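Local coordinates for protein bacterial regulatory proteins, TetR family (Nitrosomonas europaea, PDB 3NI7) that probably binds DNA as a transcriptional regulator of the TetR family, at residues A[11-16]-A[56-61]; A[87-92]-A[173-178]. All coordinates share one frame; numbering follows the deposited sequence.

Interaction 1: A[11-16]-A[56-61]; sequences AIVDTA and DAWFDR
V13 faces helix 51-69 and divides its side chain among three residues there. Its CB lies 3.7 Å from NH2 of R61. From that carbon the two methyls part: CG1, set anti to the backbone N (chi1 175°), comes in at the edge of the W58 indole, near the ring plane, 3.6 Å from CE3, while CG2 reaches 3.7 Å to CB of A57. CG1 also lies over one face of the R61 guanidinium, 3.9 Å above its plane and offset toward the rim. The axes of segments 11-16 and 56-61 pass 10.4 Å apart at 105°, and V13 points into the crossing. In the TetR fold the helix 7-22 belongs to the DNA-binding domain, whose helix-turn-helix is predicted at residues 29-48, and helix 51-69 joins that domain to the helical core; F48, next to the crossing, packs on both V13 and A57. The polar side of the contact is a salt bridge. R61 NH1 donates to D14 OD1 over 2.7 Å, nearly straight at 173°, with the oxygen in the guanidinium plane and approached close to its C-O axis. The carboxylate plane stands almost upright to that of the guanidinium. A second acid, D10, forms a long, weak ion pair with R61 NH2, whereas the W58 indole looks elsewhere, its NE1 hydrogen-bonded to T102 OG1.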
ATOM      1  N   ALA A  11     -21.786   8.899  19.526  1.00 85.41           N
ATOM      2  CA  ALA A  11     -21.752   8.098  20.732  1.00 84.18           C
ATOM      3  C   ALA A  11     -21.714   6.604  20.401  1.00 80.83           C
ATOM      4  O   ALA A  11     -21.062   5.808  21.092  1.00 80.55           O
ATOM      5  CB  ALA A  11     -22.893   8.417  21.556  1.00 85.76           C
ATOM      6  N   ILE A  12     -22.379   6.237  19.319  1.00 79.04           N
ATOM      7  CA  ILE A  12     -22.314   4.862  18.836  1.00 77.41           C
ATOM      8  C   ILE A  12     -20.871   4.568  18.452  1.00 76.78           C
ATOM      9  O   ILE A  12     -20.257   3.651  18.961  1.00 76.91           O
ATOM     10  CB  ILE A  12     -23.286   4.604  17.614  1.00 77.13           C
ATOM     11  CG1 ILE A  12     -24.741   4.735  18.042  1.00 78.72           C
ATOM     12  CG2 ILE A  12     -23.069   3.222  16.997  1.00 74.02           C
ATOM     13  CD1 ILE A  12     -25.648   5.191  16.897  1.00 79.94           C
ATOM     14  N   VAL A  13     -20.313   5.376  17.573  1.00 77.25           N
ATOM     15  CA  VAL A  13     -18.963   5.119  17.107  1.00 77.51           C
ATOM     16  C   VAL A  13     -18.006   5.030  18.285  1.00 78.24           C
ATOM     17  O   VAL A  13     -17.282   4.042  18.431  1.00 78.26           O
ATOM     18  CB  VAL A  13     -18.465   6.191  16.125  1.00 79.06           C
ATOM     19  CG1 VAL A  13     -17.059   5.923  15.793  1.00 79.27           C
ATOM     20  CG2 VAL A  13     -19.283   6.171  14.835  1.00 78.73           C
ATOM     21  N   ASP A  14     -18.041   6.036  19.150  1.00 79.66           N
ATOM     22  CA  ASP A  14     -17.186   6.014  20.337  1.00 81.19           C
ATOM     23  C   ASP A  14     -17.340   4.698  21.032  1.00 80.54           C
ATOM     24  O   ASP A  14     -16.358   4.065  21.400  1.00 81.71           O
ATOM     25  CB  ASP A  14     -17.564   7.114  21.308  1.00 83.53           C
ATOM     26  CG  ASP A  14     -17.289   8.482  20.756  1.00 86.98           C
ATOM     27  OD1 ASP A  14     -16.601   8.596  19.720  1.00 88.17           O
ATOM     28  OD2 ASP A  14     -17.776   9.465  21.333  1.00 92.43           O
ATOM     29  N   THR A  15     -18.585   4.294  21.208  1.00 79.67           N
ATOM     30  CA  THR A  15     -18.886   3.119  21.997  1.00 80.24           C
ATOM     31  C   THR A  15     -18.306   1.905  21.333  1.00 79.20           C
ATOM     32  O   THR A  15     -17.643   1.076  21.966  1.00 80.24           O
ATOM     33  CB  THR A  15     -20.399   2.960  22.151  1.00 80.30           C
ATOM     34  OG1 THR A  15     -20.840   3.947  23.093  1.00 83.31           O
ATOM     35  CG2 THR A  15     -20.782   1.538  22.626  1.00 80.45           C
ATOM     36  N   ALA A  16     -18.567   1.823  20.044  1.00 77.79           N
ATOM     37  CA  ALA A  16     -18.105   0.721  19.214  1.00 78.05           C
ATOM     38  C   ALA A  16     -16.596   0.578  19.375  1.00 79.44           C
ATOM     39  O   ALA A  16     -16.012  -0.519  19.425  1.00 80.89           O
ATOM     40  CB  ALA A  16     -18.416   1.022  17.787  1.00 76.92           C
ATOM     41  N   ASP A  56     -16.702   3.074   8.057  1.00 85.92           N
ATOM     42  CA  ASP A  56     -16.964   4.304   7.329  1.00 85.62           C
ATOM     43  C   ASP A  56     -16.988   5.522   8.242  1.00 83.81           C
ATOM     44  O   ASP A  56     -16.178   6.449   8.027  1.00 81.62           O
ATOM     45  CB  ASP A  56     -18.274   4.233   6.553  1.00 88.16           C
ATOM     46  CG  ASP A  56     -18.043   4.015   5.095  1.00 92.38           C
ATOM     47  OD1 ASP A  56     -16.870   4.236   4.690  1.00 94.03           O
ATOM     48  OD2 ASP A  56     -19.008   3.643   4.350  1.00 99.75           O
ATOM     49  N   ALA A  57     -17.894   5.509   9.244  1.00 83.80           N
ATOM     50  CA  ALA A  57     -18.014   6.660  10.161  1.00 83.37           C
ATOM     51  C   ALA A  57     -16.666   7.029  10.854  1.00 81.94           C
ATOM     52  O   ALA A  57     -16.355   8.217  11.080  1.00 81.21           O
ATOM     53  CB  ALA A  57     -19.032   6.423  11.140  1.00 84.52           C
ATOM     54  N   TRP A  58     -15.860   6.014  11.145  1.00 81.63           N
ATOM     55  CA  TRP A  58     -14.589   6.236  11.797  1.00 81.70           C
ATOM     56  C   TRP A  58     -13.637   7.033  10.874  1.00 80.61           C
ATOM     57  O   TRP A  58     -12.975   8.007  11.285  1.00 79.79           O
ATOM     58  CB  TRP A  58     -13.943   4.887  12.146  1.00 82.42           C
ATOM     59  CG  TRP A  58     -12.725   4.985  12.985  1.00 81.96           C
ATOM     60  CD1 TRP A  58     -11.503   4.521  12.687  1.00 82.35           C
ATOM     61  CD2 TRP A  58     -12.627   5.578  14.279  1.00 82.81           C
ATOM     62  NE1 TRP A  58     -10.632   4.769  13.723  1.00 82.85           N
ATOM     63  CE2 TRP A  58     -11.310   5.432  14.702  1.00 82.10           C
ATOM     64  CE3 TRP A  58     -13.543   6.207  15.124  1.00 84.94           C
ATOM     65  CZ2 TRP A  58     -10.874   5.896  15.903  1.00 85.19           C
ATOM     66  CZ3 TRP A  58     -13.117   6.671  16.318  1.00 86.25           C
ATOM     67  CH2 TRP A  58     -11.792   6.523  16.704  1.00 88.04           C
ATOM     68  N   PHE A  59     -13.554   6.575   9.632  1.00 80.33           N
ATOM     69  CA  PHE A  59     -12.708   7.225   8.659  1.00 79.33           C
ATOM     70  C   PHE A  59     -13.298   8.564   8.225  1.00 80.39           C
ATOM     71  O   PHE A  59     -12.576   9.468   7.898  1.00 80.61           O
ATOM     72  CB  PHE A  59     -12.450   6.292   7.497  1.00 79.02           C
ATOM     73  CG  PHE A  59     -11.483   5.209   7.835  1.00 79.15           C
ATOM     74  CD1 PHE A  59     -11.891   4.005   8.331  1.00 83.27           C
ATOM     75  CD2 PHE A  59     -10.158   5.399   7.677  1.00 78.34           C
ATOM     76  CE1 PHE A  59     -10.966   2.996   8.659  1.00 83.30           C
ATOM     77  CE2 PHE A  59      -9.249   4.399   8.014  1.00 80.02           C
ATOM     78  CZ  PHE A  59      -9.682   3.196   8.508  1.00 81.01           C
ATOM     79  N   ASP A  60     -14.602   8.736   8.288  1.00 82.51           N
ATOM     80  CA  ASP A  60     -15.146  10.059   8.020  1.00 83.96           C
ATOM     81  C   ASP A  60     -14.837  11.004   9.138  1.00 84.19           C
ATOM     82  O   ASP A  60     -14.728  12.214   8.936  1.00 85.23           O
ATOM     83  CB  ASP A  60     -16.629   9.994   7.792  1.00 85.77           C
ATOM     84  CG  ASP A  60     -16.944   9.677   6.379  1.00 89.94           C
ATOM     85  OD1 ASP A  60     -16.084  10.049   5.498  1.00 94.25           O
ATOM     86  OD2 ASP A  60     -18.015   9.077   6.124  1.00 95.55           O
ATOM     87  N   ARG A  61     -14.708  10.469  10.337  1.00 83.92           N
ATOM     88  CA  ARG A  61     -14.425  11.351  11.442  1.00 85.07           C
ATOM     89  C   ARG A  61     -13.043  11.985  11.232  1.00 84.39           C
ATOM     90  O   ARG A  61     -12.870  13.197  11.419  1.00 86.28           O
ATOM     91  CB  ARG A  61     -14.528  10.617  12.781  1.00 85.67           C
ATOM     92  CG  ARG A  61     -14.314  11.546  13.928  1.00 87.04           C
ATOM     93  CD  ARG A  61     -14.517  10.864  15.196  1.00 88.30           C
ATOM     94  NE  ARG A  61     -15.902  10.553  15.355  1.00 89.47           N
ATOM     95  CZ  ARG A  61     -16.416  10.051  16.462  1.00 92.34           C
ATOM     96  NH1 ARG A  61     -15.622   9.803  17.500  1.00 89.79           N
ATOM     97  NH2 ARG A  61     -17.742   9.766  16.509  1.00 96.11           N
TER

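Interaction 2: A[87-92]-A[173-178]; sequences LIMIWL and HTRQFL
T174 and M89, a selenomethionine, meet where CG2 of T174 comes 4.2 Å from SE; the same methyl is 4.4 Å from CD1 of L92. One residue on, R175 leaves its helix at an angle to the contact; its chain bends at chi3 (70°), which sets NE, and the guanidinium beyond crosses the M89 chain obliquely. CG of M89 is over one face, 3.9 Å above the plane and toward the rim, and CE of M89 is 3.6 Å from NH1 of R175. A long, weak ion pair links NH1 to D93. An alanine here would probably uncover the CG and CE of M89, leaving the selenium-bearing chain freer to turn, and would cost D93 its distant positive partner. L178, a turn further, ends the walk: its CD2 sits 4.0 Å from CB of I88 and 4.1 Å from SE of M89. Segments 87-92 and 173-178 run roughly antiparallel, their directions 154° apart, in the helical core of the TetR fold, with T159 of helix 149-164 also packed on L178. Just outside 87-92, H85 NE2 bonds to O of R175, but between the segments themselves the contact is apolar, with one guanidinium laid face-on against it at the margin.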
ATOM      1  N   LEU A  87      -1.948  17.904   7.069  1.00 81.59           N
ATOM      2  CA  LEU A  87      -3.239  17.250   6.929  1.00 80.09           C
ATOM      3  C   LEU A  87      -3.122  15.763   7.171  1.00 78.42           C
ATOM      4  O   LEU A  87      -4.000  15.179   7.769  1.00 78.84           O
ATOM      5  CB  LEU A  87      -3.815  17.464   5.535  1.00 79.79           C
ATOM      6  CG  LEU A  87      -4.029  18.921   5.122  1.00 81.11           C
ATOM      7  CD1 LEU A  87      -4.308  19.007   3.620  1.00 78.08           C
ATOM      8  CD2 LEU A  87      -5.141  19.523   5.997  1.00 79.93           C
ATOM      9  N   ILE A  88      -2.073  15.120   6.680  1.00 77.97           N
ATOM     10  CA  ILE A  88      -2.029  13.674   6.806  1.00 77.22           C
ATOM     11  C   ILE A  88      -1.892  13.360   8.272  1.00 78.84           C
ATOM     12  O   ILE A  88      -2.574  12.465   8.826  1.00 79.38           O
ATOM     13  CB  ILE A  88      -0.921  13.007   5.989  1.00 76.50           C
ATOM     14  CG1 ILE A  88      -1.219  13.145   4.478  1.00 76.13           C
ATOM     15  CG2 ILE A  88      -0.880  11.526   6.318  1.00 74.78           C
ATOM     16  CD1 ILE A  88      -0.006  12.730   3.561  1.00 76.74           C
HETATM   17  N   MSE A  89      -1.090  14.163   8.933  1.00 80.91           N
HETATM   18  CA  MSE A  89      -0.898  13.946  10.354  1.00 83.27           C
HETATM   19  C   MSE A  89      -2.196  14.115  11.140  1.00 83.00           C
HETATM   20  O   MSE A  89      -2.515  13.248  11.920  1.00 83.94           O
HETATM   21  CB  MSE A  89       0.260  14.814  10.912  1.00 86.44           C
HETATM   22  CG  MSE A  89       1.670  14.305  10.544  1.00 90.00           C
HETATM   23 SE   MSE A  89       1.913  12.332  10.566  1.00103.33          SE
HETATM   24  CE  MSE A  89       1.289  11.867  12.397  1.00100.18           C
ATOM     25  N   ILE A  90      -2.969  15.174  10.890  1.00 82.75           N
ATOM     26  CA  ILE A  90      -4.290  15.329  11.534  1.00 82.66           C
ATOM     27  C   ILE A  90      -5.120  14.078  11.311  1.00 79.68           C
ATOM     28  O   ILE A  90      -5.744  13.534  12.195  1.00 79.92           O
ATOM     29  CB  ILE A  90      -5.095  16.495  10.967  1.00 83.67           C
ATOM     30  CG1 ILE A  90      -4.483  17.830  11.342  1.00 87.75           C
ATOM     31  CG2 ILE A  90      -6.444  16.483  11.566  1.00 86.15           C
ATOM     32  CD1 ILE A  90      -4.758  18.222  12.769  1.00 90.97           C
ATOM     33  N   TRP A  91      -5.104  13.598  10.104  1.00 77.22           N
ATOM     34  CA  TRP A  91      -5.871  12.407   9.801  1.00 75.89           C
ATOM     35  C   TRP A  91      -5.384  11.256  10.681  1.00 75.53           C
ATOM     36  O   TRP A  91      -6.188  10.536  11.273  1.00 74.92           O
ATOM     37  CB  TRP A  91      -5.667  12.063   8.332  1.00 74.84           C
ATOM     38  CG  TRP A  91      -6.622  11.154   7.763  1.00 73.18           C
ATOM     39  CD1 TRP A  91      -7.897  11.424   7.471  1.00 75.82           C
ATOM     40  CD2 TRP A  91      -6.366   9.824   7.312  1.00 72.51           C
ATOM     41  NE1 TRP A  91      -8.498  10.326   6.888  1.00 75.75           N
ATOM     42  CE2 TRP A  91      -7.577   9.326   6.786  1.00 73.47           C
ATOM     43  CE3 TRP A  91      -5.227   9.002   7.299  1.00 73.90           C
ATOM     44  CZ2 TRP A  91      -7.703   8.043   6.280  1.00 73.84           C
ATOM     45  CZ3 TRP A  91      -5.332   7.727   6.806  1.00 74.10           C
ATOM     46  CH2 TRP A  91      -6.575   7.247   6.303  1.00 75.45           C
ATOM     47  N   LEU A  92      -4.066  11.070  10.781  1.00 75.23           N
ATOM     48  CA  LEU A  92      -3.589   9.903  11.541  1.00 75.98           C
ATOM     49  C   LEU A  92      -3.741  10.066  13.043  1.00 77.82           C
ATOM     50  O   LEU A  92      -4.018   9.096  13.747  1.00 79.31           O
ATOM     51  CB  LEU A  92      -2.194   9.546  11.159  1.00 76.08           C
ATOM     52  CG  LEU A  92      -2.115   8.928   9.751  1.00 75.69           C
ATOM     53  CD1 LEU A  92      -0.747   9.234   9.122  1.00 74.19           C
ATOM     54  CD2 LEU A  92      -2.355   7.431   9.803  1.00 75.34           C
ATOM     55  N   HIS A 173       7.897   8.635  15.000  1.00 97.34           N
ATOM     56  CA  HIS A 173       8.615   7.949  13.946  1.00 97.16           C
ATOM     57  C   HIS A 173       7.902   8.190  12.620  1.00 93.34           C
ATOM     58  O   HIS A 173       8.573   8.522  11.632  1.00 94.10           O
ATOM     59  CB  HIS A 173       8.775   6.450  14.218  1.00100.01           C
ATOM     60  CG  HIS A 173       9.863   6.110  15.188  1.00106.33           C
ATOM     61  ND1 HIS A 173       9.697   5.200  16.210  1.00112.64           N
ATOM     62  CD2 HIS A 173      11.142   6.542  15.283  1.00110.77           C
ATOM     63  CE1 HIS A 173      10.822   5.092  16.900  1.00115.80           C
ATOM     64  NE2 HIS A 173      11.714   5.902  16.363  1.00115.46           N
ATOM     65  N   THR A 174       6.569   8.029  12.598  1.00 90.18           N
ATOM     66  CA  THR A 174       5.747   8.316  11.427  1.00 85.90           C
ATOM     67  C   THR A 174       5.898   9.752  10.939  1.00 84.46           C
ATOM     68  O   THR A 174       6.053   9.981   9.779  1.00 82.91           O
ATOM     69  CB  THR A 174       4.215   8.101  11.725  1.00 84.70           C
ATOM     70  OG1 THR A 174       3.950   6.737  12.134  1.00 85.04           O
ATOM     71  CG2 THR A 174       3.393   8.438  10.508  1.00 80.38           C
ATOM     72  N   ARG A 175       5.832  10.720  11.833  1.00 85.88           N
ATOM     73  CA  ARG A 175       5.928  12.139  11.473  1.00 86.44           C
ATOM     74  C   ARG A 175       7.194  12.377  10.700  1.00 86.98           C
ATOM     75  O   ARG A 175       7.165  12.960   9.611  1.00 86.38           O
ATOM     76  CB  ARG A 175       5.920  13.045  12.716  1.00 89.27           C
ATOM     77  CG  ARG A 175       4.830  12.634  13.791  1.00 93.20           C
ATOM     78  CD  ARG A 175       4.667  13.660  14.904  1.00 99.15           C
ATOM     79  NE  ARG A 175       4.033  14.861  14.375  1.00101.39           N
ATOM     80  CZ  ARG A 175       2.726  15.105  14.447  1.00105.48           C
ATOM     81  NH1 ARG A 175       1.877  14.240  15.055  1.00105.54           N
ATOM     82  NH2 ARG A 175       2.255  16.225  13.906  1.00107.70           N
ATOM     83  N   GLN A 176       8.309  11.913  11.245  1.00 89.11           N
ATOM     84  CA  GLN A 176       9.600  12.036  10.552  1.00 90.12           C
ATOM     85  C   GLN A 176       9.619  11.283   9.238  1.00 88.20           C
ATOM     86  O   GLN A 176      10.057  11.832   8.230  1.00 88.04           O
ATOM     87  CB  GLN A 176      10.717  11.526  11.425  1.00 95.63           C
ATOM     88  CG  GLN A 176      12.079  12.102  11.032  1.00100.77           C
ATOM     89  CD  GLN A 176      13.153  11.693  11.973  1.00104.60           C
ATOM     90  OE1 GLN A 176      14.279  11.997  11.746  1.00107.65           O
ATOM     91  NE2 GLN A 176      12.784  10.996  13.053  1.00109.90           N
ATOM     92  N   PHE A 177       9.105  10.055   9.242  1.00 87.18           N
ATOM     93  CA  PHE A 177       9.043   9.224   8.025  1.00 86.11           C
ATOM     94  C   PHE A 177       8.323   9.943   6.900  1.00 83.28           C
ATOM     95  O   PHE A 177       8.809   9.996   5.783  1.00 83.67           O
ATOM     96  CB  PHE A 177       8.378   7.882   8.322  1.00 86.46           C
ATOM     97  CG  PHE A 177       8.060   7.082   7.109  1.00 87.31           C
ATOM     98  CD1 PHE A 177       6.852   7.270   6.423  1.00 87.27           C
ATOM     99  CD2 PHE A 177       8.923   6.100   6.672  1.00 90.76           C
ATOM    100  CE1 PHE A 177       6.551   6.500   5.294  1.00 88.24           C
ATOM    101  CE2 PHE A 177       8.620   5.321   5.548  1.00 92.26           C
ATOM    102  CZ  PHE A 177       7.446   5.516   4.861  1.00 90.65           C
ATOM    103  N   LEU A 178       7.172  10.507   7.215  1.00 81.25           N
ATOM    104  CA  LEU A 178       6.371  11.230   6.239  1.00 79.34           C
ATOM    105  C   LEU A 178       7.061  12.471   5.746  1.00 79.83           C
ATOM    106  O   LEU A 178       7.032  12.796   4.570  1.00 78.62           O
ATOM    107  CB  LEU A 178       5.058  11.663   6.873  1.00 78.00           C
ATOM    108  CG  LEU A 178       4.066  12.363   5.935  1.00 76.26           C
ATOM    109  CD1 LEU A 178       3.506  11.331   5.054  1.00 72.41           C
ATOM    110  CD2 LEU A 178       2.992  13.134   6.675  1.00 74.96           C
TER

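Interaction 1 fastens the DNA-binding end to helix 51-69, and interaction 2 lies within the helical core, on the other side of the chain's centre; their own centres are 21 Å apart. They follow each other in the chain, the first closing before the second opens, and the helices 51-69 and 80-96 are consecutive. The two meet directly where CD2 of F59 packs 3.9 Å from CZ2 of W91. W91 adds a polar tie to helix 51-69, its NE1 bonding to D63 OD1. In TetR relatives, changes in the core are passed to the DNA-binding domain through the helix joining them; helix 51-69 is placed to play that part here, though the model alone does not establish it.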